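Local coordinates for protection of telomeres protein 1 (Schizosaccharomyces pombe, PDB 5USB) that binds single-stranded telomeric DNA at the 3' overhang of chromosome ends, protecting it and regulating telomerase, here through its second, OB-fold DNA-binding domain, at residues D71-Y76 / Y114-E119; K90-K95 / C104-D109; I22-S27 / F31-T36. The protein carries 1 engineered substitution. All blocks are in the same frame, centred on the assembly; numbering follows the deposited sequence. Where two conformers were deposited one is given.

Interaction 1 (D71-Y76 / Y114-E119); sequences DEHDFY and YNMSIE. With nucleotides of chain B.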
# COMPACT_ATOMS: atom_id res chain seq x y z
N ASP A 71 9.04 0.89 -13.47
CA ASP A 71 10.47 0.63 -13.79
C ASP A 71 11.03 -0.43 -12.85
O ASP A 71 10.41 -1.49 -12.70
CB ASP A 71 11.22 1.96 -13.74
CG ASP A 71 10.63 2.99 -14.65
OD1 ASP A 71 10.54 4.14 -14.20
OD2 ASP A 71 10.19 2.64 -15.76
N GLU A 72 12.18 -0.20 -12.19
CA GLU A 72 12.79 -1.26 -11.39
C GLU A 72 11.87 -1.74 -10.29
O GLU A 72 11.92 -2.91 -9.89
CB GLU A 72 14.13 -0.79 -10.79
CG GLU A 72 14.11 0.31 -9.75
CD GLU A 72 14.10 1.72 -10.33
OE1 GLU A 72 13.79 1.92 -11.52
OE2 GLU A 72 14.42 2.65 -9.55
N HIS A 73 11.00 -0.88 -9.77
CA HIS A 73 10.11 -1.32 -8.69
C HIS A 73 9.09 -2.31 -9.22
O HIS A 73 8.72 -3.27 -8.53
CB HIS A 73 9.41 -0.10 -8.07
CG HIS A 73 10.31 1.06 -7.82
ND1 HIS A 73 11.21 1.11 -6.77
CD2 HIS A 73 10.48 2.21 -8.51
CE1 HIS A 73 11.86 2.26 -6.82
NE2 HIS A 73 11.44 2.94 -7.87
N ASP A 74 8.61 -2.07 -10.44
CA ASP A 74 7.69 -2.96 -11.13
C ASP A 74 8.37 -4.28 -11.45
O ASP A 74 7.92 -5.35 -11.04
CB ASP A 74 7.24 -2.22 -12.39
CG ASP A 74 6.43 -3.04 -13.37
OD1 ASP A 74 6.00 -4.19 -13.07
OD2 ASP A 74 6.20 -2.51 -14.50
N PHE A 75 9.51 -4.22 -12.12
CA PHE A 75 10.19 -5.46 -12.46
C PHE A 75 10.50 -6.30 -11.23
O PHE A 75 10.43 -7.53 -11.29
CB PHE A 75 11.48 -5.15 -13.22
CG PHE A 75 11.26 -4.51 -14.55
CD1 PHE A 75 10.50 -5.15 -15.52
CD2 PHE A 75 11.87 -3.31 -14.86
CE1 PHE A 75 10.31 -4.58 -16.76
CE2 PHE A 75 11.69 -2.73 -16.09
CZ PHE A 75 10.91 -3.37 -17.05
N TYR A 76 10.90 -5.67 -10.13
CA TYR A 76 11.22 -6.41 -8.92
C TYR A 76 9.99 -7.08 -8.34
O TYR A 76 10.01 -8.25 -7.97
CB TYR A 76 11.83 -5.47 -7.88
CG TYR A 76 12.18 -6.15 -6.57
CD1 TYR A 76 12.91 -7.32 -6.55
CD2 TYR A 76 11.80 -5.63 -5.37
CE1 TYR A 76 13.24 -7.91 -5.37
CE2 TYR A 76 12.13 -6.21 -4.18
CZ TYR A 76 12.89 -7.37 -4.18
OH TYR A 76 13.25 -8.00 -3.01
N TYR A 114 16.21 9.31 -4.29
CA TYR A 114 15.26 9.30 -3.20
C TYR A 114 15.26 8.22 -2.12
O TYR A 114 14.52 8.36 -1.24
CB TYR A 114 13.89 9.40 -3.85
CG TYR A 114 13.79 10.54 -4.84
CD1 TYR A 114 13.85 11.85 -4.41
CD2 TYR A 114 13.62 10.31 -6.18
CE1 TYR A 114 13.75 12.88 -5.31
CE2 TYR A 114 13.54 11.32 -7.08
CZ TYR A 114 13.60 12.63 -6.64
OH TYR A 114 13.51 13.67 -7.54
N ASN A 115 16.01 7.13 -2.25
CA ASN A 115 16.15 6.02 -1.29
C ASN A 115 14.89 5.18 -0.92
O ASN A 115 14.74 4.74 0.16
CB ASN A 115 16.82 6.47 -0.03
CG ASN A 115 17.24 5.31 0.83
OD1 ASN A 115 17.49 4.26 0.36
ND2 ASN A 115 17.22 5.50 2.12
N MET A 116 14.03 4.96 -1.87
CA MET A 116 12.86 4.20 -1.58
C MET A 116 13.10 2.71 -1.65
O MET A 116 13.97 2.26 -2.32
CB MET A 116 11.78 4.50 -2.54
CG MET A 116 11.69 5.92 -2.86
SD MET A 116 10.28 5.95 -3.87
CE MET A 116 10.92 5.22 -5.35
N SER A 117 12.26 1.98 -0.94
CA SER A 117 12.31 0.56 -1.03
C SER A 117 10.99 -0.07 -0.64
O SER A 117 10.20 0.52 0.00
CB SER A 117 13.38 -0.05 -0.16
OG SER A 117 13.20 0.22 1.16
N ILE A 118 10.77 -1.27 -1.11
CA ILE A 118 9.67 -2.07 -0.70
C ILE A 118 10.21 -3.48 -0.61
O ILE A 118 10.88 -3.92 -1.48
CB ILE A 118 8.48 -2.04 -1.65
CG1 ILE A 118 7.51 -3.15 -1.27
CG2 ILE A 118 8.91 -2.19 -3.07
CD1 ILE A 118 6.18 -3.01 -1.96
N GLU A 119 9.94 -4.12 0.50
CA GLU A 119 10.37 -5.46 0.69
C GLU A 119 9.28 -6.27 1.41
O GLU A 119 8.47 -5.75 2.10
CB GLU A 119 11.69 -5.55 1.46
CG GLU A 119 12.91 -4.94 0.76
CD GLU A 119 13.48 -5.77 -0.41
OE1 GLU A 119 12.86 -6.72 -0.79
OE2 GLU A 119 14.57 -5.44 -0.94
O5' G B 1 3.76 12.44 -16.26
C5' G B 1 3.72 11.06 -15.88
C4' G B 1 3.57 10.23 -17.12
O4' G B 1 4.74 9.40 -17.31
C3' G B 1 2.42 9.26 -17.13
O3' G B 1 2.16 9.07 -18.49
C2' G B 1 3.01 8.00 -16.47
O2' G B 1 2.61 6.69 -16.81
C1' G B 1 4.48 8.09 -16.84
N9 G B 1 5.33 7.87 -15.69
C8 G B 1 5.33 8.58 -14.51
N7 G B 1 6.26 8.19 -13.69
C5 G B 1 6.93 7.19 -14.37
C6 G B 1 8.02 6.39 -13.98
O6 G B 1 8.65 6.43 -12.93
N1 G B 1 8.37 5.47 -14.97
C2 G B 1 7.73 5.34 -16.18
N2 G B 1 8.20 4.39 -16.99
N3 G B 1 6.71 6.08 -16.55
C4 G B 1 6.36 6.98 -15.61

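Interaction 2 (K90-K95 / C104-D109); sequences KNVRTK and CILHGD. With nucleotides of chain B.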
# COMPACT_ATOMS: atom_id res chain seq x y z
N LYS A 90 9.45 1.98 2.46
CA LYS A 90 10.33 2.95 3.10
C LYS A 90 10.55 4.12 2.17
O LYS A 90 10.84 3.94 0.99
CB LYS A 90 11.66 2.30 3.49
CG LYS A 90 11.54 1.37 4.64
CD LYS A 90 12.85 0.68 4.98
CE LYS A 90 12.66 -0.38 6.02
NZ LYS A 90 13.82 -1.32 6.08
N ASN A 91 10.28 5.32 2.69
CA ASN A 91 10.58 6.57 2.01
C ASN A 91 9.85 6.71 0.69
O ASN A 91 10.34 7.31 -0.26
CB ASN A 91 12.10 6.73 1.83
CG ASN A 91 12.82 6.66 3.14
OD1 ASN A 91 12.42 7.32 4.09
ND2 ASN A 91 13.81 5.78 3.24
N VAL A 92 8.63 6.21 0.65
CA VAL A 92 7.80 6.34 -0.53
C VAL A 92 7.04 7.64 -0.48
O VAL A 92 6.86 8.26 0.57
CB VAL A 92 6.87 5.12 -0.67
CG1 VAL A 92 7.69 3.86 -0.88
CG2 VAL A 92 5.97 4.98 0.54
N ARG A 93 6.69 8.10 -1.66
CA ARG A 93 6.07 9.38 -1.89
C ARG A 93 4.56 9.23 -2.02
O ARG A 93 4.07 8.24 -2.57
CB ARG A 93 6.66 9.94 -3.18
CG ARG A 93 6.30 11.29 -3.49
CD ARG A 93 7.01 12.26 -2.61
NE ARG A 93 6.30 13.49 -2.80
CZ ARG A 93 6.45 14.60 -2.09
NH1 ARG A 93 7.33 14.70 -1.08
NH2 ARG A 93 5.67 15.61 -2.44
N THR A 94 3.82 10.18 -1.47
CA THR A 94 2.38 10.18 -1.66
C THR A 94 1.95 11.36 -2.53
O THR A 94 2.64 12.37 -2.65
CB THR A 94 1.66 10.28 -0.32
OG1 THR A 94 1.95 11.56 0.24
CG2 THR A 94 2.13 9.22 0.61
N LYS A 95 0.80 11.19 -3.16
CA LYS A 95 0.22 12.25 -3.98
C LYS A 95 -1.28 12.10 -3.92
O LYS A 95 -1.83 11.19 -3.28
CB LYS A 95 0.73 12.20 -5.42
CG LYS A 95 0.39 10.92 -6.16
CD LYS A 95 0.85 10.97 -7.60
CE LYS A 95 -0.09 11.79 -8.45
NZ LYS A 95 -0.11 11.27 -9.83
N CYS A 104 0.05 6.20 -3.40
CA CYS A 104 1.49 6.08 -3.21
C CYS A 104 2.15 5.75 -4.54
O CYS A 104 1.63 4.93 -5.31
CB CYS A 104 1.75 5.00 -2.15
SG CYS A 104 3.43 4.54 -1.87
N ILE A 105 3.30 6.36 -4.79
CA ILE A 105 3.98 6.28 -6.07
C ILE A 105 5.42 5.88 -5.83
O ILE A 105 6.09 6.43 -4.95
CB ILE A 105 3.91 7.61 -6.81
CG1 ILE A 105 2.47 8.01 -7.10
CG2 ILE A 105 4.72 7.51 -8.07
CD1 ILE A 105 1.69 7.03 -7.92
N LEU A 106 5.90 4.91 -6.62
CA LEU A 106 7.33 4.58 -6.66
C LEU A 106 7.80 4.76 -8.11
O LEU A 106 7.62 3.91 -8.98
CB LEU A 106 7.60 3.18 -6.13
CG LEU A 106 7.50 2.95 -4.63
CD1 LEU A 106 6.06 2.90 -4.19
CD2 LEU A 106 8.21 1.71 -4.23
N HIS A 107 8.38 5.93 -8.37
CA HIS A 107 8.91 6.26 -9.68
C HIS A 107 10.28 5.61 -9.87
O HIS A 107 11.03 5.43 -8.93
CB HIS A 107 9.06 7.79 -9.82
CG HIS A 107 7.75 8.53 -9.95
ND1 HIS A 107 6.97 8.48 -11.08
CD2 HIS A 107 7.14 9.40 -9.11
CE1 HIS A 107 5.91 9.25 -10.92
NE2 HIS A 107 5.99 9.82 -9.73
N GLY A 108 10.58 5.26 -11.11
CA GLY A 108 11.90 4.78 -11.43
C GLY A 108 12.92 5.78 -10.94
O GLY A 108 12.73 6.99 -11.15
N ASP A 109 13.91 5.29 -10.25
CA ASP A 109 14.89 6.17 -9.61
C ASP A 109 16.31 5.65 -9.91
O ASP A 109 17.01 5.39 -9.00
CB ASP A 109 14.63 6.23 -8.08
CG ASP A 109 15.50 7.23 -7.38
OD1 ASP A 109 16.02 8.08 -8.07
OD2 ASP A 109 15.71 7.24 -6.17
O5' G B 1 3.76 12.44 -16.26
C5' G B 1 3.72 11.06 -15.88
C4' G B 1 3.57 10.23 -17.12
O4' G B 1 4.74 9.40 -17.31
C3' G B 1 2.42 9.26 -17.13
O3' G B 1 2.16 9.07 -18.49
C2' G B 1 3.01 8.00 -16.47
O2' G B 1 2.61 6.69 -16.81
C1' G B 1 4.48 8.09 -16.84
N9 G B 1 5.33 7.87 -15.69
C8 G B 1 5.33 8.58 -14.51
N7 G B 1 6.26 8.19 -13.69
C5 G B 1 6.93 7.19 -14.37
C6 G B 1 8.02 6.39 -13.98
O6 G B 1 8.65 6.43 -12.93
N1 G B 1 8.37 5.47 -14.97
C2 G B 1 7.73 5.34 -16.18
N2 G B 1 8.20 4.39 -16.99
N3 G B 1 6.71 6.08 -16.55
C4 G B 1 6.36 6.98 -15.61
P DG B 2 0.79 9.51 -19.08
OP1 DG B 2 0.87 9.31 -20.54
OP2 DG B 2 0.42 10.81 -18.51
O5' DG B 2 -0.21 8.42 -18.51
C5' DG B 2 -0.09 7.05 -18.90
C4' DG B 2 -0.93 6.20 -17.97
O4' DG B 2 -0.23 5.90 -16.75
C3' DG B 2 -2.21 6.87 -17.51
O3' DG B 2 -3.14 6.69 -18.55
C2' DG B 2 -2.53 6.07 -16.26
C1' DG B 2 -1.16 5.77 -15.68
N9 DG B 2 -0.74 6.68 -14.62
C8 DG B 2 0.14 7.71 -14.76
N7 DG B 2 0.35 8.36 -13.66
C5 DG B 2 -0.48 7.75 -12.74
C6 DG B 2 -0.69 8.04 -11.37
O6 DG B 2 -0.15 8.90 -10.68
N1 DG B 2 -1.64 7.19 -10.81
C2 DG B 2 -2.26 6.17 -11.48
N2 DG B 2 -3.12 5.44 -10.76
N3 DG B 2 -2.08 5.89 -12.75
C4 DG B 2 -1.17 6.71 -13.32

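Interaction 3 (I22-S27 / F31-T36); sequences IKTWYS and FTLYVT. With nucleotides of chain B.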
# COMPACT_ATOMS: atom_id res chain seq x y z
N ILE A 22 -3.56 -6.44 -0.08
CA ILE A 22 -4.91 -6.94 -0.32
C ILE A 22 -5.11 -7.36 -1.75
O ILE A 22 -5.73 -8.39 -2.02
CB ILE A 22 -5.95 -5.87 0.08
CG1 ILE A 22 -5.85 -5.46 1.55
CG2 ILE A 22 -7.34 -6.39 -0.25
CD1 ILE A 22 -6.01 -6.63 2.51
N LYS A 23 -4.57 -6.59 -2.68
CA LYS A 23 -4.78 -6.79 -4.10
C LYS A 23 -3.53 -6.41 -4.87
O LYS A 23 -2.86 -5.42 -4.53
CB LYS A 23 -5.97 -5.94 -4.59
CG LYS A 23 -6.28 -6.07 -6.06
CD LYS A 23 -7.47 -5.23 -6.39
CE LYS A 23 -7.68 -5.13 -7.89
NZ LYS A 23 -8.18 -6.38 -8.45
N THR A 24 -3.22 -7.18 -5.91
CA THR A 24 -2.19 -6.83 -6.86
C THR A 24 -2.78 -6.80 -8.26
O THR A 24 -3.73 -7.53 -8.55
CB THR A 24 -1.01 -7.82 -6.84
OG1 THR A 24 -1.43 -9.12 -7.21
CG2 THR A 24 -0.41 -7.91 -5.46
N TRP A 25 -2.18 -5.99 -9.13
CA TRP A 25 -2.55 -5.96 -10.54
C TRP A 25 -1.34 -5.58 -11.37
O TRP A 25 -0.79 -4.49 -11.21
CB TRP A 25 -3.68 -4.97 -10.81
CG TRP A 25 -4.12 -5.05 -12.23
CD1 TRP A 25 -3.82 -4.20 -13.23
CD2 TRP A 25 -4.95 -6.07 -12.80
NE1 TRP A 25 -4.39 -4.63 -14.42
CE2 TRP A 25 -5.09 -5.77 -14.17
CE3 TRP A 25 -5.58 -7.21 -12.30
CZ2 TRP A 25 -5.85 -6.57 -15.04
CZ3 TRP A 25 -6.34 -7.98 -13.16
CH2 TRP A 25 -6.45 -7.66 -14.52
N TYR A 26 -0.90 -6.51 -12.23
CA TYR A 26 0.19 -6.21 -13.13
C TYR A 26 -0.36 -5.78 -14.47
O TYR A 26 -1.42 -6.26 -14.91
CB TYR A 26 1.15 -7.41 -13.32
CG TYR A 26 0.54 -8.69 -13.84
CD1 TYR A 26 0.42 -8.94 -15.21
CD2 TYR A 26 0.14 -9.68 -12.97
CE1 TYR A 26 -0.11 -10.13 -15.67
CE2 TYR A 26 -0.42 -10.87 -13.43
CZ TYR A 26 -0.54 -11.07 -14.78
OH TYR A 26 -1.10 -12.28 -15.22
N SER A 27 0.39 -4.92 -15.15
CA SER A 27 0.09 -4.55 -16.52
C SER A 27 1.39 -4.38 -17.27
O SER A 27 2.48 -4.52 -16.71
CB SER A 27 -0.76 -3.27 -16.58
OG SER A 27 0.03 -2.13 -16.30
N PHE A 31 3.12 -1.93 -12.13
CA PHE A 31 2.56 -2.89 -11.19
C PHE A 31 1.85 -2.15 -10.06
O PHE A 31 2.39 -1.17 -9.52
CB PHE A 31 3.69 -3.76 -10.60
CG PHE A 31 3.23 -4.83 -9.67
CD1 PHE A 31 2.38 -5.84 -10.10
CD2 PHE A 31 3.72 -4.89 -8.38
CE1 PHE A 31 1.99 -6.86 -9.21
CE2 PHE A 31 3.34 -5.88 -7.52
CZ PHE A 31 2.48 -6.85 -7.92
N THR A 32 0.65 -2.60 -9.69
CA THR A 32 -0.14 -1.88 -8.70
C THR A 32 -0.38 -2.78 -7.50
O THR A 32 -0.67 -3.96 -7.66
CB THR A 32 -1.45 -1.45 -9.29
OG1 THR A 32 -1.20 -0.59 -10.40
CG2 THR A 32 -2.35 -0.72 -8.26
N LEU A 33 -0.28 -2.21 -6.31
CA LEU A 33 -0.59 -2.86 -5.06
C LEU A 33 -1.67 -2.07 -4.35
O LEU A 33 -1.70 -0.85 -4.44
CB LEU A 33 0.64 -2.92 -4.09
CG LEU A 33 1.92 -3.59 -4.52
CD1 LEU A 33 3.03 -3.24 -3.51
CD2 LEU A 33 1.71 -5.11 -4.66
N TYR A 34 -2.56 -2.75 -3.65
CA TYR A 34 -3.50 -2.12 -2.74
C TYR A 34 -3.19 -2.68 -1.37
O TYR A 34 -3.18 -3.91 -1.21
CB TYR A 34 -4.95 -2.44 -3.11
CG TYR A 34 -5.34 -1.94 -4.49
CD1 TYR A 34 -4.94 -2.59 -5.63
CD2 TYR A 34 -6.06 -0.77 -4.63
CE1 TYR A 34 -5.28 -2.11 -6.87
CE2 TYR A 34 -6.38 -0.26 -5.88
CZ TYR A 34 -5.97 -0.95 -6.99
OH TYR A 34 -6.30 -0.46 -8.24
N VAL A 35 -2.83 -1.81 -0.43
CA VAL A 35 -2.36 -2.25 0.88
C VAL A 35 -3.12 -1.56 2.00
O VAL A 35 -3.74 -0.52 1.81
CB VAL A 35 -0.86 -2.03 1.03
CG1 VAL A 35 -0.14 -2.60 -0.16
CG2 VAL A 35 -0.53 -0.57 1.20
N THR A 36 -3.11 -2.20 3.17
CA THR A 36 -3.81 -1.72 4.34
C THR A 36 -3.03 -2.05 5.60
O THR A 36 -2.31 -3.05 5.64
CB THR A 36 -5.21 -2.36 4.45
OG1 THR A 36 -5.96 -1.78 5.53
CG2 THR A 36 -5.12 -3.82 4.75
P DT B 9 -6.22 -14.60 -13.98
OP1 DT B 9 -7.18 -15.58 -14.50
OP2 DT B 9 -5.12 -15.02 -13.15
O5' DT B 9 -5.57 -13.86 -15.21
C5' DT B 9 -6.14 -13.88 -16.51
C4' DT B 9 -5.43 -12.86 -17.37
O4' DT B 9 -5.65 -11.53 -16.85
C3' DT B 9 -3.92 -13.02 -17.39
O3' DT B 9 -3.50 -13.93 -18.40
C2' DT B 9 -3.45 -11.62 -17.73
C1' DT B 9 -4.49 -10.74 -17.06
N1 DT B 9 -4.03 -10.23 -15.76
C2 DT B 9 -3.30 -9.08 -15.77
O2 DT B 9 -3.05 -8.47 -16.78
N3 DT B 9 -2.89 -8.66 -14.53
C4 DT B 9 -3.10 -9.29 -13.33
O4 DT B 9 -2.67 -8.79 -12.30
C5 DT B 9 -3.87 -10.50 -13.39
C7 DT B 9 -4.18 -11.23 -12.13
C6 DT B 9 -4.29 -10.91 -14.59
P DG B 7 -15.24 -7.37 -12.36
OP1 DG B 7 -16.42 -7.29 -13.24
OP2 DG B 7 -15.21 -8.33 -11.28
O5' DG B 7 -13.93 -7.64 -13.22
C5' DG B 7 -13.84 -7.16 -14.54
C4' DG B 7 -12.44 -7.38 -15.07
O4' DG B 7 -11.56 -6.41 -14.46
C3' DG B 7 -11.83 -8.75 -14.77
O3' DG B 7 -11.28 -9.27 -15.97
C2' DG B 7 -10.62 -8.44 -13.92
C1' DG B 7 -10.32 -7.01 -14.28
N9 DG B 7 -9.62 -6.32 -13.21
C8 DG B 7 -9.55 -6.69 -11.89
N7 DG B 7 -8.79 -5.90 -11.18
C5 DG B 7 -8.33 -4.96 -12.09
C6 DG B 7 -7.45 -3.87 -11.90
O6 DG B 7 -6.92 -3.48 -10.86
N1 DG B 7 -7.24 -3.17 -13.09
C2 DG B 7 -7.79 -3.50 -14.30
N2 DG B 7 -7.46 -2.72 -15.33
N3 DG B 7 -8.60 -4.53 -14.49
C4 DG B 7 -8.82 -5.21 -13.35
P DG B 8 -11.22 -10.80 -16.23
OP1 DG B 8 -10.67 -11.00 -17.55
OP2 DG B 8 -12.49 -11.37 -15.90
O5' DG B 8 -10.26 -11.38 -15.11
C5' DG B 8 -8.86 -11.40 -15.36
C4' DG B 8 -8.09 -11.73 -14.10
O4' DG B 8 -8.37 -10.78 -13.06
C3' DG B 8 -8.33 -13.11 -13.50
O3' DG B 8 -7.02 -13.51 -13.16
C2' DG B 8 -9.12 -12.80 -12.23
C1' DG B 8 -8.54 -11.46 -11.84
N9 DG B 8 -9.28 -10.58 -10.95
C8 DG B 8 -8.71 -9.72 -10.04
N7 DG B 8 -9.57 -8.96 -9.43
C5 DG B 8 -10.79 -9.32 -9.98
C6 DG B 8 -12.10 -8.83 -9.70
O6 DG B 8 -12.44 -7.97 -8.90
N1 DG B 8 -13.06 -9.47 -10.48
C2 DG B 8 -12.79 -10.45 -11.40
N2 DG B 8 -13.86 -10.95 -12.05
N3 DG B 8 -11.58 -10.91 -11.67
C4 DG B 8 -10.63 -10.30 -10.93
O HOH W 1 -0.87 -2.10 -12.76

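Interaction 1 (D71-Y76 / Y114-E119)
Tyr76 and His73, one turn apart on the short helix 72-77, both reach across the contact: Tyr76 meets Glu119 on strand 117-121, and His73 meets Met116 in the loop just before it. The Tyr76 ring leaves the helix on the side away from its own N (chi1 179°), which carries the phenol out toward the strand, and its OH donates a 2.6 Å hydrogen bond to OE1 of Glu119. The acceptor lies at the ring edge and takes the proton on its syn lone pair, the side of the other carboxylate oxygen; ring and carboxylate planes stand 83° apart. Glu119 gets there by folding its chain at chi2 (-74°), which brings the carboxylate back toward the helix. The backbone O of Ile118 also lies at the Tyr76 ring edge, 3.8 Å from CE2.

Deeper in, the Met116 chain is extended through chi2 and bends at chi3, presenting its terminal methyl: CE sits 3.4 Å from CE1 of His73 and equally near NE2, approaching the imidazole obliquely. Across the ring plane from this methyl, CG of Glu72 lies over the ring centre, while NE2 is hydrogen-bonded to the backbone O of His107. Leu106 of strand 102-106 touches both His73 and Met116.

Asp71, at the N-cap position, faces the RNA nucleotide G1 of chain B. Its OD1 accepts a hydrogen bond from N1 at 2.7 Å and OD2 one from N2 at 2.9 Å. A phenol-carboxylate bond and a methyl-imidazole contact thus hold the helix here, other helix bonds go to residues 107-109, and the Asp71 carboxylate suits guanine's Watson-Crick edge.

Interaction 2 (K90-K95 / C104-D109)
Ile105 N donates to Arg93 O at 3.0 Å, one of the backbone bonds joining antiparallel strands 92-96 and 102-106 in this part of their hairpin. The same carbonyl receives a CA-H...O contact from Cys104, CA to O 3.4 Å. At the corner the chain turns at 91, Asn91 and Val92 both face Cys15 in a G1 beta bulge.

Apolar contacts line the buried side. Val92 splits its two methyls: CG2 meets SG of Cys104 at 3.5 Å, and CG1 packs on CD1 of Leu106 at 3.8 Å. On the other face CD of Lys95 runs tightly against CG1 of Ile105, the lysine chain being bent at chi3 (-77°) as it passes.

Several polar ends reach the nucleic acid. Lys95 NZ donates to O6 of DG2 of chain B at 2.5 Å, unusually short for such a bond, and has a long, weak ion pair with Glu103. Beyond the strand, Gly108 N gives O6 of G1 of chain B a 2.9 Å bond, and ND1 of His107 reaches the same O6 at 3.2 Å, with a weak bond to N7. CG2 of Ile105 lies over the rim of one face of the His107 ring, and the Trp70 ring meets it nearly parallel.

O6 and N7 of G1 thus meet N-H groups of His107 and Gly108, consistent with recognition of its Hoogsteen edge; Lys95 adds a donor at O6 of DG2.

Interaction 3 (I22-S27 / F31-T36)
The beta hairpin of strands 14-26 and 31-36 forms part of the DNA-binding surface of the OB fold, and strand 14-26 carries Lys23, Trp25 and Tyr26 to the 3' end of the bound chain. Trp25 and Thr32 are a hydrogen-bonded pair, Trp25 N to Thr32 O 2.9 Å and Thr32 N to Trp25 O 2.8 Å; Lys23 and Tyr34 form the next such pair. Ile22 and Lys23 both face Tyr34, a classic beta bulge in which Tyr34 O takes Ile22 N at 2.8 Å and Lys23 N only weakly. A water bridges Trp25 O and Thr32 OG1.

On the face of Thr24, Tyr26, Phe31 and Leu33, the Phe31 ring lies against Thr24-Tyr26, with CA of Tyr26 at its edge and CZ 3.8 Å from CB of Thr24. CG2 of Thr24 also touches CD2 of Leu33. Helix 72-77 backs Phe31 through Asp74 and Cys77.

OB folds commonly bind single strands by stacking bases on aromatic side chains, and here the indole of Trp25 is sandwiched: DT9 of chain B lies over one face and DG7 over the other, while O4' of DG8 meets its edge. The Tyr26 phenol covers the other side of the thymine, N3 lying 3.1 Å above the ring centre. Backbone groups of Tyr26 read the same base, N giving to O4 and O accepting a bond from N3 at 2.8 Å. On the opposite sheet face from Tyr26, Lys23 runs alongside the Tyr34 ring, extended until a bend at chi4 (72°) brings NZ to N7 of DG7 at 2.8 Å.

From the N terminus, interaction 3 comes first and closes the short turn between strands 14-26 and 31-36. It is complete before segment 71-76 opens interaction 1, whose loop shuts only at 114-119. Interaction 2 is nested inside that loop, joining strands 92-96 and 102-106 as a second hairpin. Interactions 1 and 2 touch directly: Glu72 OE2 meets Asp109 N, and Met116 packs on Asn91. Interaction 3 touches interaction 1 where Leu33 meets Ile118 and Phe31 meets Asp74; it does not touch interaction 2, although strands 14-26 and 92-96 are sheet neighbours. Together they tie helix 72-77 and the curled sheet into one body holding both ends of the ligand.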